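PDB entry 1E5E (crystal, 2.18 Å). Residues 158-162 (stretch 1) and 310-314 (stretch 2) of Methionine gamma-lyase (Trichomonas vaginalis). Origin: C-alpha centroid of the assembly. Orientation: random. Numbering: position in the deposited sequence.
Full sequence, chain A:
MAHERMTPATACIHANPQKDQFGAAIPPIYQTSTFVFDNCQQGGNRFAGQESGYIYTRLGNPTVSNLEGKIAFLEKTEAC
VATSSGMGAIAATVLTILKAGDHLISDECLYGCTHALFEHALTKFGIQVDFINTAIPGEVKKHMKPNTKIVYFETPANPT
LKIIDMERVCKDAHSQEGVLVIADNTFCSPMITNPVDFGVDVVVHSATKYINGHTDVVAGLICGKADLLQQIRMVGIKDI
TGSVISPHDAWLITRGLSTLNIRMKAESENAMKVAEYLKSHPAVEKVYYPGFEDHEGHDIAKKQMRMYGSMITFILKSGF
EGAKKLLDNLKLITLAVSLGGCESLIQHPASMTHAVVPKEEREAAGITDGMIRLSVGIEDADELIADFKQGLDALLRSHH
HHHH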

# COMPACT_ATOMS: atom_id res chain seq x y z
N ASN A 158 -2.40 -30.45 11.28
CA ASN A 158 -1.23 -29.63 11.61
C ASN A 158 -0.79 -30.04 13.00
O ASN A 158 -1.58 -29.83 13.92
CB ASN A 158 -1.63 -28.15 11.57
CG ASN A 158 -0.48 -27.22 11.88
OD1 ASN A 158 0.66 -27.67 12.12
ND2 ASN A 158 -0.75 -25.91 11.81
N PRO A 159 0.38 -30.62 13.17
CA PRO A 159 1.38 -30.79 12.15
C PRO A 159 1.71 -32.21 11.72
O PRO A 159 2.63 -32.39 10.90
CB PRO A 159 2.58 -30.24 12.94
CG PRO A 159 2.44 -30.91 14.27
CD PRO A 159 0.94 -31.03 14.51
N THR A 160 1.03 -33.22 12.21
CA THR A 160 1.37 -34.61 11.85
C THR A 160 0.99 -35.08 10.45
O THR A 160 1.54 -36.06 9.92
CB THR A 160 0.75 -35.54 12.90
OG1 THR A 160 -0.67 -35.48 12.73
CG2 THR A 160 1.07 -35.02 14.32
N LEU A 161 0.12 -34.36 9.75
CA LEU A 161 -0.40 -34.64 8.45
C LEU A 161 -1.28 -35.89 8.46
O LEU A 161 -1.55 -36.54 7.44
CB LEU A 161 0.68 -34.74 7.36
CG LEU A 161 1.70 -33.59 7.34
CD1 LEU A 161 2.71 -33.74 6.21
CD2 LEU A 161 0.97 -32.24 7.28
N LYS A 162 -1.92 -36.14 9.61
CA LYS A 162 -2.83 -37.27 9.75
C LYS A 162 -3.98 -37.06 8.75
O LYS A 162 -4.47 -35.93 8.65
CB LYS A 162 -3.35 -37.48 11.15
CG LYS A 162 -4.53 -38.42 11.33
CD LYS A 162 -4.98 -38.44 12.80
CE LYS A 162 -5.60 -37.13 13.26
NZ LYS A 162 -6.34 -37.40 14.58
N SER A 310 2.32 -29.56 -0.15
CA SER A 310 3.76 -29.28 -0.04
C SER A 310 4.20 -29.34 1.41
O SER A 310 5.36 -29.02 1.62
CB SER A 310 4.08 -27.97 -0.75
OG SER A 310 3.79 -26.87 0.10
N MET A 311 3.33 -29.84 2.28
CA MET A 311 3.68 -30.04 3.69
C MET A 311 4.33 -31.44 3.79
O MET A 311 3.87 -32.43 3.22
CB MET A 311 2.49 -29.98 4.67
CG MET A 311 1.75 -28.62 4.67
SD MET A 311 2.85 -27.23 4.94
CE MET A 311 3.38 -27.44 6.61
N ILE A 312 5.40 -31.52 4.59
CA ILE A 312 6.11 -32.75 4.84
C ILE A 312 6.44 -32.74 6.32
O ILE A 312 7.06 -31.76 6.70
CB ILE A 312 7.41 -32.88 4.03
CG1 ILE A 312 7.22 -32.90 2.50
CG2 ILE A 312 8.10 -34.20 4.42
CD1 ILE A 312 8.57 -32.84 1.75
N THR A 313 6.12 -33.77 7.10
CA THR A 313 6.56 -33.71 8.51
C THR A 313 7.49 -34.89 8.79
O THR A 313 7.22 -35.96 8.22
CB THR A 313 5.32 -33.72 9.42
OG1 THR A 313 4.64 -32.46 9.27
CG2 THR A 313 5.72 -33.91 10.88
N PHE A 314 8.59 -34.71 9.50
CA PHE A 314 9.52 -35.82 9.64
C PHE A 314 10.13 -35.77 11.04
O PHE A 314 10.10 -34.80 11.80
CB PHE A 314 10.60 -35.93 8.56
CG PHE A 314 11.51 -34.73 8.48
CD1 PHE A 314 11.09 -33.54 7.90
CD2 PHE A 314 12.80 -34.79 8.94
CE1 PHE A 314 11.92 -32.43 7.82
CE2 PHE A 314 13.66 -33.70 8.88
CZ PHE A 314 13.21 -32.52 8.31

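Segments far apart in sequence are often joined by a simple arrangement: one polar clasp that fixes position, and beside it an apolar side chain that fills the remaining space. Residues 158-162 and 310-314 of methionine gamma-lyase, at least 150 positions apart wherever they touch, give a compact example. The first stretch is irregular, whereas the second enters a strand at M311, and together they bury 194 Å² of surface.

N158 opens the first stretch without touching the second. Its CB points sideways, its OD1 comes no nearer than 6.1 Å to M311 CE, and its amide group, with both OD1 and ND2 hydrogen-bonded elsewhere in the structure, is satisfied without help from the strand. What follows it matters more, because the peptide bond between N158 and P159 is cis. Proline accepts this geometry far more readily than other residues do.

P159 contributes through its backbone. Its ring is puckered C-gamma endo, its CA-to-CB bond points sideways, and CB stays 4.8 Å from T313 OG1, but its carbonyl makes the one hydrogen bond across the interface: T313 OG1 donates to P159 O at 2.6 Å, a short distance. The CB of T313 points toward the first stretch, and with chi1 at -70° (m) the hydroxyl reaches the carbonyl directly. Threonine suits the place because its hydroxyl gives the buried P159 carbonyl a partner on a short side chain.

At T160 the backbones come closest in register, with its CA 6.2 Å from the CA of T313, yet the CA-to-CB bond of T160 points away. Contact is slight, the nearest pair being T160 O and T313 CB at 4.5 Å. The hydroxyl instead serves its own stretch: K162 N donates a weak hydrogen bond to T160 OG1 over 3.4 Å. The two threonines are thus nearest by CA, but of the pair only T313 turns its CB to the other stretch.

L161 supplies the apolar half of the contact, with 69 Å² covered by the strand, the largest share of any residue here. Its phi and psi of 67° and 30° lie in the left-handed region, less common for residues other than glycine, asparagine and aspartate, and in this conformation CB points toward the strand. The m, t rotamer then lays the isobutyl group along the backbone of the second stretch. CD1 lies 3.5 Å from M311 O and 3.5 Å from T313 N, packing contacts against the strand's peptide groups, while CD2 meets M311 CB at 3.8 Å. The alternation of the strand explains the pattern, since the CA-to-CB bonds of M311 and T313 point toward the first stretch and that of I312, between them, points away, leaving its CA 3.8 Å from L161 CD1.

K162 ends the stretch out of reach of the strand. It is partly exposed, as suits a charged side chain, and its NZ finds hydrogen bonding elsewhere in the structure.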